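Local coordinates for protein N-acetyltransferase (Trypanosoma brucei, PDB 3I3G) that probably catalyses the transfer of an acetyl group from acetyl-CoA to D-glucosamine 6-phosphate, a step on the route to UDP-N-acetylglucosamine, at residues V19-R24 against A111-A116; T66-H71 against G75-S80; L83-K88 against R126-Y131. All coordinates share one frame; numbering follows the deposited sequence.

Contact 1: residues V19-R24 against A111-A116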
ATOM      1  N   VAL A  19       4.396  12.842  30.351  1.00 24.22           N
ATOM      2  CA  VAL A  19       3.903  13.544  29.133  1.00 24.17           C
ATOM      3  C   VAL A  19       2.379  13.600  29.100  1.00 23.95           C
ATOM      4  O   VAL A  19       1.798  14.530  28.542  1.00 24.10           O
ATOM      5  CB  VAL A  19       4.399  12.855  27.850  1.00 24.23           C
ATOM      6  CG1 VAL A  19       5.914  12.950  27.746  1.00 24.51           C
ATOM      7  CG2 VAL A  19       3.947  11.405  27.825  1.00 24.35           C
ATOM      8  N   ASP A  20       1.728  12.636  29.747  1.00 23.65           N
ATOM      9  CA  ASP A  20       0.283  12.461  29.701  1.00 23.25           C
ATOM     10  C   ASP A  20      -0.186  11.862  28.342  1.00 22.84           C
ATOM     11  O   ASP A  20      -1.373  11.885  28.029  1.00 22.76           O
ATOM     12  CB  ASP A  20      -0.433  13.768  29.929  1.00 23.41           C
ATOM     13  CG  ASP A  20      -0.494  14.182  31.400  1.00 23.73           C
ATOM     14  OD1 ASP A  20      -0.320  15.344  31.671  1.00 24.18           O
ATOM     15  OD2 ASP A  20      -0.759  13.354  32.232  1.00 24.33           O
ATOM     16  N   LEU A  21       0.751  11.342  27.572  1.00 22.29           N
ATOM     17  CA  LEU A  21       0.445  10.760  26.271  1.00 21.76           C
ATOM     18  C   LEU A  21       0.343   9.266  26.356  1.00 21.38           C
ATOM     19  O   LEU A  21       1.027   8.642  27.112  1.00 21.32           O
ATOM     20  CB  LEU A  21       1.523  11.075  25.265  1.00 21.80           C
ATOM     21  CG  LEU A  21       1.689  12.494  24.830  1.00 21.88           C
ATOM     22  CD1 LEU A  21       2.923  12.655  24.027  1.00 21.91           C
ATOM     23  CD2 LEU A  21       0.534  12.973  24.075  1.00 21.84           C
ATOM     24  N   GLU A  22      -0.484   8.722  25.504  1.00 20.83           N
ATOM     25  CA  GLU A  22      -0.612   7.276  25.412  1.00 20.43           C
ATOM     26  C   GLU A  22      -0.617   6.832  23.957  1.00 19.89           C
ATOM     27  O   GLU A  22      -1.297   7.425  23.119  1.00 19.72           O
ATOM     28  CB  GLU A  22      -1.882   6.796  26.117  1.00 20.54           C
ATOM     29  CG  GLU A  22      -3.158   7.427  25.598  1.00 21.26           C
ATOM     30  CD  GLU A  22      -4.389   6.944  26.340  1.00 22.26           C
ATOM     31  OE1 GLU A  22      -5.509   7.368  25.975  1.00 22.44           O
ATOM     32  OE2 GLU A  22      -4.235   6.143  27.286  1.00 22.79           O
ATOM     33  N   LEU A  23       0.155   5.792  23.665  1.00 19.34           N
ATOM     34  CA  LEU A  23       0.197   5.217  22.329  1.00 18.82           C
ATOM     35  C   LEU A  23      -0.762   4.037  22.263  1.00 18.46           C
ATOM     36  O   LEU A  23      -0.603   3.060  22.993  1.00 18.41           O
ATOM     37  CB  LEU A  23       1.617   4.765  21.990  1.00 18.83           C
ATOM     38  CG  LEU A  23       1.840   4.133  20.615  1.00 18.90           C
ATOM     39  CD1 LEU A  23       1.353   5.054  19.513  1.00 18.88           C
ATOM     40  CD2 LEU A  23       3.308   3.793  20.421  1.00 19.07           C
ATOM     41  N   ARG A  24      -1.762   4.131  21.394  1.00 17.93           N
ATOM     42  CA  ARG A  24      -2.783   3.097  21.305  1.00 17.57           C
ATOM     43  C   ARG A  24      -3.438   3.045  19.928  1.00 17.25           C
ATOM     44  O   ARG A  24      -3.163   3.877  19.064  1.00 17.13           O
ATOM     45  CB  ARG A  24      -3.851   3.315  22.380  1.00 17.51           C
ATOM     46  CG  ARG A  24      -4.494   4.696  22.343  1.00 17.47           C
ATOM     47  CD  ARG A  24      -5.649   4.796  23.327  1.00 17.21           C
ATOM     48  NE  ARG A  24      -6.263   6.120  23.322  1.00 17.18           N
ATOM     49  CZ  ARG A  24      -7.123   6.540  22.398  1.00 16.88           C
ATOM     50  NH1 ARG A  24      -7.468   5.741  21.399  1.00 16.84           N
ATOM     51  NH2 ARG A  24      -7.634   7.762  22.471  1.00 16.73           N
ATOM     52  N   ALA A 111       8.655  16.251  20.744  1.00 21.89           N
ATOM     53  CA  ALA A 111       8.315  15.169  21.661  1.00 21.59           C
ATOM     54  C   ALA A 111       8.783  13.801  21.166  1.00 21.34           C
ATOM     55  O   ALA A 111       8.730  12.817  21.904  1.00 21.41           O
ATOM     56  CB  ALA A 111       6.814  15.156  21.927  1.00 21.60           C
ATOM     57  N   GLY A 112       9.236  13.742  19.917  1.00 21.01           N
ATOM     58  CA  GLY A 112       9.713  12.490  19.334  1.00 20.48           C
ATOM     59  C   GLY A 112       8.609  11.475  19.101  1.00 20.13           C
ATOM     60  O   GLY A 112       8.834  10.268  19.198  1.00 20.10           O
ATOM     61  N   LEU A 113       7.396  11.933  18.817  1.00 19.70           N
ATOM     62  CA  LEU A 113       6.275  11.052  18.538  1.00 19.33           C
ATOM     63  C   LEU A 113       6.447  10.304  17.214  1.00 19.09           C
ATOM     64  O   LEU A 113       6.055   9.198  17.100  1.00 19.02           O
ATOM     65  CB  LEU A 113       4.956  11.796  18.524  1.00 19.33           C
ATOM     66  CG  LEU A 113       4.611  12.651  19.748  1.00 19.28           C
ATOM     67  CD1 LEU A 113       3.221  13.101  19.718  1.00 19.17           C
ATOM     68  CD2 LEU A 113       4.949  11.979  20.953  1.00 19.40           C
ATOM     69  N   GLY A 114       7.024  10.973  16.237  1.00 18.81           N
ATOM     70  CA  GLY A 114       7.238  10.348  14.936  1.00 18.54           C
ATOM     71  C   GLY A 114       8.032   9.062  15.054  1.00 18.37           C
ATOM     72  O   GLY A 114       7.615   8.012  14.561  1.00 18.26           O
ATOM     73  N   LYS A 115       9.183   9.146  15.712  1.00 18.21           N
ATOM     74  CA  LYS A 115      10.034   7.980  15.924  1.00 18.11           C
ATOM     75  C   LYS A 115       9.274   6.860  16.629  1.00 17.89           C
ATOM     76  O   LYS A 115       9.330   5.703  16.214  1.00 17.88           O
ATOM     77  CB  LYS A 115      11.271   8.368  16.736  1.00 18.27           C
ATOM     78  CG  LYS A 115      12.146   7.193  17.146  1.00 18.94           C
ATOM     79  CD  LYS A 115      13.436   7.675  17.794  1.00 19.97           C
ATOM     80  CE  LYS A 115      14.294   6.513  18.265  1.00 20.64           C
ATOM     81  NZ  LYS A 115      15.198   6.014  17.193  1.00 21.56           N
ATOM     82  N   ALA A 116       8.565   7.212  17.696  1.00 17.55           N
ATOM     83  CA  ALA A 116       7.819   6.229  18.475  1.00 17.32           C
ATOM     84  C   ALA A 116       6.777   5.515  17.618  1.00 17.19           C
ATOM     85  O   ALA A 116       6.648   4.293  17.669  1.00 17.10           O
ATOM     86  CB  ALA A 116       7.160   6.893  19.675  1.00 17.32           C
TER
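Leu21 and Leu113 each hold CG anti to their own carbonyl carbon (chi1 -68° and -53°). An extended chi2 carries Leu21 CD1 toward the helix, and on Leu113 the branch that chi2 does not extend, CD2, meets it tip to tip. This is a single apolar touch, Leu21 CD1 to Leu113 CD2 at 3.7 Å. Two residues further along the strand, Leu23 has the other rotamer, with CG opposite the backbone N (chi1 180°). It approaches the helix more loosely, and its closest atom there, CD2, stays 4.4 Å from Ala116 O. No hydrogen bond links the segments, and the closest CA pair, Leu23 to Ala116, is 8.6 Å apart, as expected of a helix packed on a sheet through side chains. This helix is the one that follows the glycine-rich loop of GNAT acetyltransferases. In relatives that loop receives the pyrophosphate of acetyl-CoA, and the Gly-Leu-Gly of residues 112-114 is consistent with the same role here. Gly112 is the N-cap, with positive phi, and its carbonyl accepts a weak bond from Ala116 N. Phe69 of the neighbouring strand 65-71 touches Leu23, Leu113 and Ala116, while Val78 and Tyr108 each touch both Leu21 and Leu113.

Contact 2: residues T66-H71 against G75-S80; sequences TKVFCH and GRIVGS. Unlike the reference sequence in segment 75-80: Arg76 (reference Gly).
Both backbone polar atoms of Phe69 bond across this antiparallel hairpin: Phe69 N donates to Gly79 O at 2.8 Å, and Phe69 O accepts Val78 N at 3.0 Å. The second is straighter (165° at the hydrogen against 151°); in the first, Phe69 N lies above the Gly79 carbonyl plane. Val78 and Gly79 thus both face Phe69, a classic beta bulge, shifting the register by one before Cys70 and Ile77 pair. At the turn, His71 N donates to Arg76 O and His71 O accepts Gly75 N at 2.6 Å, a G1 bulge with Gly75 at positive phi (80°). On the sheet face carrying Val68, Cys70, Ile77 and Ser80, Val68 crosses Ile77 obliquely, CB to CG2 at 4.0 Å.

Val68 and Cys70 bond through their backbones to Arg24 and Glu22 of strand 21-25, and Ile77 N to Ser33 OG. Ser80 OG to His34 and Lys67 NZ to Asp120 reach into the fold, whereas His71 ND1 to Thr74 and Thr66 OG1 to Ser82 bind within the hairpin. Arg76, which differs from the reference sequence, salt-bridges Asp105, with Val78 CG1 over one guanidinium face, offset toward the rim. Between the two segments the main chain thus supplies every hydrogen bond.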
ATOM      1  N   THR A  66      -4.319   1.524  12.617  1.00 15.60           N
ATOM      2  CA  THR A  66      -3.897   2.895  12.871  1.00 15.32           C
ATOM      3  C   THR A  66      -3.541   3.094  14.340  1.00 15.14           C
ATOM      4  O   THR A  66      -4.367   2.870  15.226  1.00 15.00           O
ATOM      5  CB  THR A  66      -4.980   3.914  12.465  1.00 15.28           C
ATOM      6  OG1 THR A  66      -5.296   3.750  11.076  1.00 15.37           O
ATOM      7  CG2 THR A  66      -4.485   5.333  12.700  1.00 15.34           C
ATOM      8  N   LYS A  67      -2.304   3.505  14.588  1.00 14.92           N
ATOM      9  CA  LYS A  67      -1.857   3.810  15.938  1.00 14.86           C
ATOM     10  C   LYS A  67      -1.810   5.321  16.112  1.00 14.72           C
ATOM     11  O   LYS A  67      -1.406   6.043  15.202  1.00 14.61           O
ATOM     12  CB  LYS A  67      -0.477   3.206  16.202  1.00 14.93           C
ATOM     13  CG  LYS A  67      -0.410   1.700  16.003  1.00 15.26           C
ATOM     14  CD  LYS A  67      -1.388   0.978  16.917  1.00 16.08           C
ATOM     15  CE  LYS A  67      -0.973   1.084  18.375  1.00 16.41           C
ATOM     16  NZ  LYS A  67       0.229   0.256  18.676  1.00 16.97           N
ATOM     17  N   VAL A  68      -2.232   5.796  17.278  1.00 14.62           N
ATOM     18  CA  VAL A  68      -2.264   7.228  17.537  1.00 14.65           C
ATOM     19  C   VAL A  68      -1.660   7.571  18.892  1.00 14.73           C
ATOM     20  O   VAL A  68      -1.673   6.758  19.818  1.00 14.68           O
ATOM     21  CB  VAL A  68      -3.706   7.775  17.507  1.00 14.64           C
ATOM     22  CG1 VAL A  68      -4.324   7.575  16.133  1.00 14.53           C
ATOM     23  CG2 VAL A  68      -4.548   7.105  18.583  1.00 14.53           C
ATOM     24  N   PHE A  69      -1.124   8.780  18.995  1.00 14.84           N
ATOM     25  CA  PHE A  69      -0.761   9.339  20.286  1.00 15.05           C
ATOM     26  C   PHE A  69      -1.905  10.217  20.762  1.00 15.25           C
ATOM     27  O   PHE A  69      -2.391  11.074  20.021  1.00 15.12           O
ATOM     28  CB  PHE A  69       0.532  10.148  20.198  1.00 15.02           C
ATOM     29  CG  PHE A  69       1.766   9.347  20.492  1.00 15.00           C
ATOM     30  CD1 PHE A  69       2.040   8.930  21.784  1.00 14.91           C
ATOM     31  CD2 PHE A  69       2.651   9.014  19.483  1.00 14.90           C
ATOM     32  CE1 PHE A  69       3.174   8.192  22.063  1.00 15.00           C
ATOM     33  CE2 PHE A  69       3.787   8.278  19.756  1.00 14.67           C
ATOM     34  CZ  PHE A  69       4.048   7.866  21.048  1.00 14.99           C
ATOM     35  N   CYS A  70      -2.339   9.995  21.997  1.00 15.55           N
ATOM     36  CA  CYS A  70      -3.460  10.735  22.552  1.00 16.02           C
ATOM     37  C   CYS A  70      -3.079  11.422  23.856  1.00 16.20           C
ATOM     38  O   CYS A  70      -2.473  10.813  24.738  1.00 16.29           O
ATOM     39  CB  CYS A  70      -4.651   9.799  22.782  1.00 16.00           C
ATOM     40  SG  CYS A  70      -6.056  10.538  23.659  1.00 16.79           S
ATOM     41  N   HIS A  71      -3.424  12.699  23.966  1.00 16.47           N
ATOM     42  CA  HIS A  71      -3.319  13.404  25.232  1.00 16.82           C
ATOM     43  C   HIS A  71      -4.492  12.963  26.100  1.00 17.10           C
ATOM     44  O   HIS A  71      -5.593  13.503  25.997  1.00 17.13           O
ATOM     45  CB  HIS A  71      -3.345  14.916  25.010  1.00 16.74           C
ATOM     46  CG  HIS A  71      -3.150  15.713  26.262  1.00 16.79           C
ATOM     47  ND1 HIS A  71      -4.166  16.436  26.850  1.00 16.86           N
ATOM     48  CD2 HIS A  71      -2.058  15.891  27.044  1.00 16.77           C
ATOM     49  CE1 HIS A  71      -3.706  17.031  27.937  1.00 16.92           C
ATOM     50  NE2 HIS A  71      -2.431  16.716  28.077  1.00 16.75           N
ATOM     51  N   GLY A  75      -8.090  13.851  25.483  1.00 16.51           N
ATOM     52  CA  GLY A  75      -8.359  12.926  24.390  1.00 16.11           C
ATOM     53  C   GLY A  75      -7.940  13.462  23.033  1.00 15.74           C
ATOM     54  O   GLY A  75      -8.261  12.872  22.001  1.00 15.70           O
ATOM     55  N   ARG A  76      -7.221  14.579  23.025  1.00 15.35           N
ATOM     56  CA  ARG A  76      -6.794  15.176  21.763  1.00 15.01           C
ATOM     57  C   ARG A  76      -5.761  14.298  21.062  1.00 14.69           C
ATOM     58  O   ARG A  76      -4.785  13.860  21.673  1.00 14.57           O
ATOM     59  CB  ARG A  76      -6.244  16.590  21.973  1.00 15.05           C
ATOM     60  CG  ARG A  76      -6.258  17.435  20.706  1.00 15.22           C
ATOM     61  CD  ARG A  76      -5.849  18.875  20.975  1.00 15.56           C
ATOM     62  NE  ARG A  76      -4.411  19.007  21.176  1.00 15.87           N
ATOM     63  CZ  ARG A  76      -3.538  19.212  20.196  1.00 16.11           C
ATOM     64  NH1 ARG A  76      -3.957  19.307  18.941  1.00 16.53           N
ATOM     65  NH2 ARG A  76      -2.246  19.322  20.468  1.00 16.63           N
ATOM     66  N   ILE A  77      -5.990  14.038  19.780  1.00 14.36           N
ATOM     67  CA  ILE A  77      -5.091  13.209  18.988  1.00 14.01           C
ATOM     68  C   ILE A  77      -3.977  14.063  18.394  1.00 13.86           C
ATOM     69  O   ILE A  77      -4.238  14.969  17.602  1.00 13.84           O
ATOM     70  CB  ILE A  77      -5.846  12.491  17.853  1.00 14.03           C
ATOM     71  CG1 ILE A  77      -7.027  11.698  18.418  1.00 14.00           C
ATOM     72  CG2 ILE A  77      -4.905  11.579  17.079  1.00 13.99           C
ATOM     73  CD1 ILE A  77      -6.621  10.541  19.314  1.00 14.07           C
ATOM     74  N   VAL A  78      -2.738  13.767  18.774  1.00 13.58           N
ATOM     75  CA  VAL A  78      -1.602  14.598  18.386  1.00 13.39           C
ATOM     76  C   VAL A  78      -0.577  13.854  17.535  1.00 13.24           C
ATOM     77  O   VAL A  78       0.456  14.413  17.167  1.00 13.15           O
ATOM     78  CB  VAL A  78      -0.894  15.183  19.623  1.00 13.36           C
ATOM     79  CG1 VAL A  78      -1.849  16.067  20.409  1.00 13.57           C
ATOM     80  CG2 VAL A  78      -0.349  14.065  20.497  1.00 13.44           C
ATOM     81  N   GLY A  79      -0.865  12.594  17.223  1.00 13.07           N
ATOM     82  CA  GLY A  79       0.026  11.795  16.389  1.00 12.99           C
ATOM     83  C   GLY A  79      -0.676  10.586  15.807  1.00 12.88           C
ATOM     84  O   GLY A  79      -1.515   9.971  16.464  1.00 12.86           O
ATOM     85  N   SER A  80      -0.337  10.245  14.569  1.00 12.92           N
ATOM     86  CA  SER A  80      -0.945   9.095  13.914  1.00 12.92           C
ATOM     87  C   SER A  80      -0.038   8.477  12.857  1.00 13.01           C
ATOM     88  O   SER A  80       0.735   9.172  12.196  1.00 12.95           O
ATOM     89  CB  SER A  80      -2.283   9.482  13.280  1.00 12.90           C
ATOM     90  OG  SER A  80      -2.905   8.357  12.681  1.00 12.71           O
TER

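Contact 3: residues L83-K88 against R126-Y131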
ATOM      1  N   LEU A  83      -0.714   1.273   9.298  1.00 14.87           N
ATOM      2  CA  LEU A  83       0.038   0.131   8.794  1.00 15.35           C
ATOM      3  C   LEU A  83      -0.851  -0.823   8.004  1.00 15.86           C
ATOM      4  O   LEU A  83      -1.909  -1.239   8.475  1.00 15.88           O
ATOM      5  CB  LEU A  83       0.704  -0.620   9.950  1.00 15.23           C
ATOM      6  CG  LEU A  83       1.485  -1.878   9.569  1.00 15.13           C
ATOM      7  CD1 LEU A  83       2.652  -1.524   8.662  1.00 15.01           C
ATOM      8  CD2 LEU A  83       1.970  -2.616  10.811  1.00 15.18           C
ATOM      9  N   MET A  84      -0.410  -1.163   6.799  1.00 16.60           N
ATOM     10  CA  MET A  84      -1.111  -2.128   5.965  1.00 17.37           C
ATOM     11  C   MET A  84      -0.186  -3.304   5.687  1.00 17.53           C
ATOM     12  O   MET A  84       0.820  -3.159   4.997  1.00 17.64           O
ATOM     13  CB  MET A  84      -1.546  -1.484   4.648  1.00 17.57           C
ATOM     14  CG  MET A  84      -2.344  -0.201   4.810  1.00 18.81           C
ATOM     15  SD  MET A  84      -2.830   0.518   3.230  1.00 21.57           S
ATOM     16  CE  MET A  84      -1.243   0.645   2.409  1.00 20.72           C
ATOM     17  N   ILE A  85      -0.521  -4.466   6.237  1.00 17.80           N
ATOM     18  CA  ILE A  85       0.300  -5.655   6.042  1.00 18.09           C
ATOM     19  C   ILE A  85      -0.198  -6.480   4.860  1.00 18.22           C
ATOM     20  O   ILE A  85      -1.305  -7.018   4.883  1.00 18.49           O
ATOM     21  CB  ILE A  85       0.361  -6.521   7.311  1.00 18.10           C
ATOM     22  CG1 ILE A  85       1.034  -5.743   8.445  1.00 18.29           C
ATOM     23  CG2 ILE A  85       1.111  -7.814   7.033  1.00 18.17           C
ATOM     24  CD1 ILE A  85       1.206  -6.539   9.724  1.00 18.58           C
ATOM     25  N   GLN A  86       0.628  -6.572   3.824  1.00 18.27           N
ATOM     26  CA  GLN A  86       0.237  -7.260   2.599  1.00 18.25           C
ATOM     27  C   GLN A  86       1.076  -8.506   2.339  1.00 18.00           C
ATOM     28  O   GLN A  86       2.285  -8.416   2.113  1.00 18.00           O
ATOM     29  CB  GLN A  86       0.321  -6.309   1.407  1.00 18.44           C
ATOM     30  CG  GLN A  86      -0.777  -5.261   1.381  1.00 19.13           C
ATOM     31  CD  GLN A  86      -0.550  -4.211   0.315  1.00 20.16           C
ATOM     32  OE1 GLN A  86       0.590  -3.867  -0.001  1.00 20.65           O
ATOM     33  NE2 GLN A  86      -1.636  -3.694  -0.248  1.00 20.61           N
ATOM     34  N   PRO A  87       0.429  -9.679   2.371  1.00 17.73           N
ATOM     35  CA  PRO A  87       1.092 -10.939   2.068  1.00 17.45           C
ATOM     36  C   PRO A  87       1.448 -11.008   0.589  1.00 17.12           C
ATOM     37  O   PRO A  87       0.696 -10.513  -0.251  1.00 17.07           O
ATOM     38  CB  PRO A  87       0.025 -11.992   2.402  1.00 17.52           C
ATOM     39  CG  PRO A  87      -1.037 -11.268   3.172  1.00 17.63           C
ATOM     40  CD  PRO A  87      -0.995  -9.864   2.685  1.00 17.74           C
ATOM     41  N   LYS A  88       2.594 -11.605   0.277  1.00 16.74           N
ATOM     42  CA  LYS A  88       3.025 -11.768  -1.106  1.00 16.40           C
ATOM     43  C   LYS A  88       3.163 -13.246  -1.440  1.00 16.02           C
ATOM     44  O   LYS A  88       3.324 -14.076  -0.548  1.00 15.90           O
ATOM     45  CB  LYS A  88       4.369 -11.070  -1.334  1.00 16.50           C
ATOM     46  CG  LYS A  88       4.384  -9.595  -0.977  1.00 16.99           C
ATOM     47  CD  LYS A  88       3.345  -8.827  -1.773  1.00 17.42           C
ATOM     48  CE  LYS A  88       3.649  -7.340  -1.778  1.00 17.97           C
ATOM     49  NZ  LYS A  88       4.887  -7.038  -2.548  1.00 18.01           N
ATOM     50  N   ARG A 126       7.191  -6.722  12.168  1.00 22.32           N
ATOM     51  CA  ARG A 126       8.070  -7.831  12.520  1.00 22.76           C
ATOM     52  C   ARG A 126       7.268  -9.019  13.039  1.00 22.83           C
ATOM     53  O   ARG A 126       7.495 -10.159  12.634  1.00 22.96           O
ATOM     54  CB  ARG A 126       9.088  -7.401  13.580  1.00 22.90           C
ATOM     55  CG  ARG A 126      10.170  -6.459  13.080  1.00 23.63           C
ATOM     56  CD  ARG A 126      11.257  -6.284  14.131  1.00 24.89           C
ATOM     57  NE  ARG A 126      12.305  -5.364  13.698  1.00 25.84           N
ATOM     58  CZ  ARG A 126      12.339  -4.071  14.004  1.00 26.37           C
ATOM     59  NH1 ARG A 126      13.332  -3.310  13.567  1.00 26.51           N
ATOM     60  NH2 ARG A 126      11.378  -3.540  14.749  1.00 26.64           N
ATOM     61  N   SER A 127       6.327  -8.742  13.937  1.00 22.91           N
ATOM     62  CA  SER A 127       5.540  -9.788  14.581  1.00 22.95           C
ATOM     63  C   SER A 127       4.707 -10.586  13.585  1.00 22.94           C
ATOM     64  O   SER A 127       4.396 -11.753  13.820  1.00 23.03           O
ATOM     65  CB  SER A 127       4.626  -9.186  15.651  1.00 22.98           C
ATOM     66  OG  SER A 127       3.585  -8.426  15.062  1.00 23.10           O
ATOM     67  N   LYS A 128       4.343  -9.951  12.475  1.00 22.85           N
ATOM     68  CA  LYS A 128       3.502 -10.591  11.470  1.00 22.75           C
ATOM     69  C   LYS A 128       4.329 -11.282  10.388  1.00 22.49           C
ATOM     70  O   LYS A 128       3.785 -11.774   9.400  1.00 22.64           O
ATOM     71  CB  LYS A 128       2.551  -9.571  10.838  1.00 22.84           C
ATOM     72  CG  LYS A 128       1.475  -9.048  11.782  1.00 23.41           C
ATOM     73  CD  LYS A 128       0.479 -10.141  12.144  1.00 24.44           C
ATOM     74  CE  LYS A 128      -0.748  -9.570  12.842  1.00 25.13           C
ATOM     75  NZ  LYS A 128      -0.402  -8.871  14.110  1.00 25.57           N
ATOM     76  N   GLY A 129       5.644 -11.310  10.578  1.00 22.17           N
ATOM     77  CA  GLY A 129       6.534 -12.007   9.654  1.00 21.66           C
ATOM     78  C   GLY A 129       6.948 -11.205   8.433  1.00 21.34           C
ATOM     79  O   GLY A 129       7.420 -11.770   7.445  1.00 21.35           O
ATOM     80  N   CYS A 130       6.775  -9.889   8.492  1.00 20.90           N
ATOM     81  CA  CYS A 130       7.193  -9.025   7.393  1.00 20.42           C
ATOM     82  C   CYS A 130       8.710  -9.069   7.231  1.00 20.22           C
ATOM     83  O   CYS A 130       9.444  -9.100   8.219  1.00 20.18           O
ATOM     84  CB  CYS A 130       6.739  -7.583   7.630  1.00 20.41           C
ATOM     85  SG  CYS A 130       4.953  -7.316   7.527  1.00 19.94           S
ATOM     86  N   TYR A 131       9.178  -9.073   5.988  1.00 19.96           N
ATOM     87  CA  TYR A 131      10.615  -9.067   5.728  1.00 19.70           C
ATOM     88  C   TYR A 131      11.118  -7.648   5.473  1.00 19.44           C
ATOM     89  O   TYR A 131      12.318  -7.384   5.542  1.00 19.44           O
ATOM     90  CB  TYR A 131      10.971  -9.989   4.558  1.00 19.77           C
ATOM     91  CG  TYR A 131      10.591  -9.452   3.197  1.00 19.96           C
ATOM     92  CD1 TYR A 131      11.488  -8.699   2.452  1.00 20.02           C
ATOM     93  CD2 TYR A 131       9.339  -9.705   2.654  1.00 20.17           C
ATOM     94  CE1 TYR A 131      11.149  -8.209   1.207  1.00 20.38           C
ATOM     95  CE2 TYR A 131       8.991  -9.220   1.410  1.00 20.36           C
ATOM     96  CZ  TYR A 131       9.899  -8.473   0.691  1.00 20.50           C
ATOM     97  OH  TYR A 131       9.552  -7.988  -0.548  1.00 20.81           O
TER
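Between Ile85 and its partners Lys128 and Cys130 there is no flat group, face or edge: the touching surfaces are aliphatic carbons and one sulfur. The nearest ring, that of Tyr131, keeps CE2 5.2 Å from Lys88 CG and packs instead against Val96, Arg91 and Arg94. Ile85 uses both of its branches. With CG1 anti to the carbonyl carbon (chi1 -63°) and chi2 extended, CD1 is pushed into the base of Lys128, whose side chain runs across it at about a right angle. This is tight: Ile85 CD1 lies 3.3 Å from Lys128 CG and 3.5 Å from Lys128 CB. The other branch, CG2, meets Cys130 SG at an ordinary 3.9 Å. The lysine chain then bends at chi2 (-68°), and its far end leads away from the strand.

Lys128 and Cys130 stand before and after Gly129 in the turn that ends helix 113-127. Gly129, with positive phi, is the C-prime residue of a Schellman motif, in which Gly129 N bonds Arg126 O at 3.0 Å and Cys130 N bonds Ser125 O. Ile85 thus packs on the capping turn just after the helix. Around it, Leu83 extends the packing onto Leu121 and Ile124, and backbone bonds join strand 76-86 to strand 96-104. Met84 and Gln86 pack on Gln86 and Met84 of the second subunit, which places the strand at the dimer interface, and the following Lys88 salt-bridges Asp101 of that subunit.

Contacts 1 and 2 are neighbours, their centres 8 Å apart, and they meet through backbone bonds between strands 21-25 and 65-71. Contact 3 lies about 23 Å from either centre, on the opposite side of the chain's centre from contact 2. One mixed sheet serves all three. Helix 113-127 spans the separation, beginning at contact 1 and ending at contact 3, while strand 76-86 runs from contact 2 to contact 3. Along the chain, contact 2 closes before contact 3 opens, and the segments of contacts 1 and 3 alternate. Helix 113-127 of the GNAT fold is thus held to the sheet near both of its ends, one near the probable cofactor loop, the other near the second subunit.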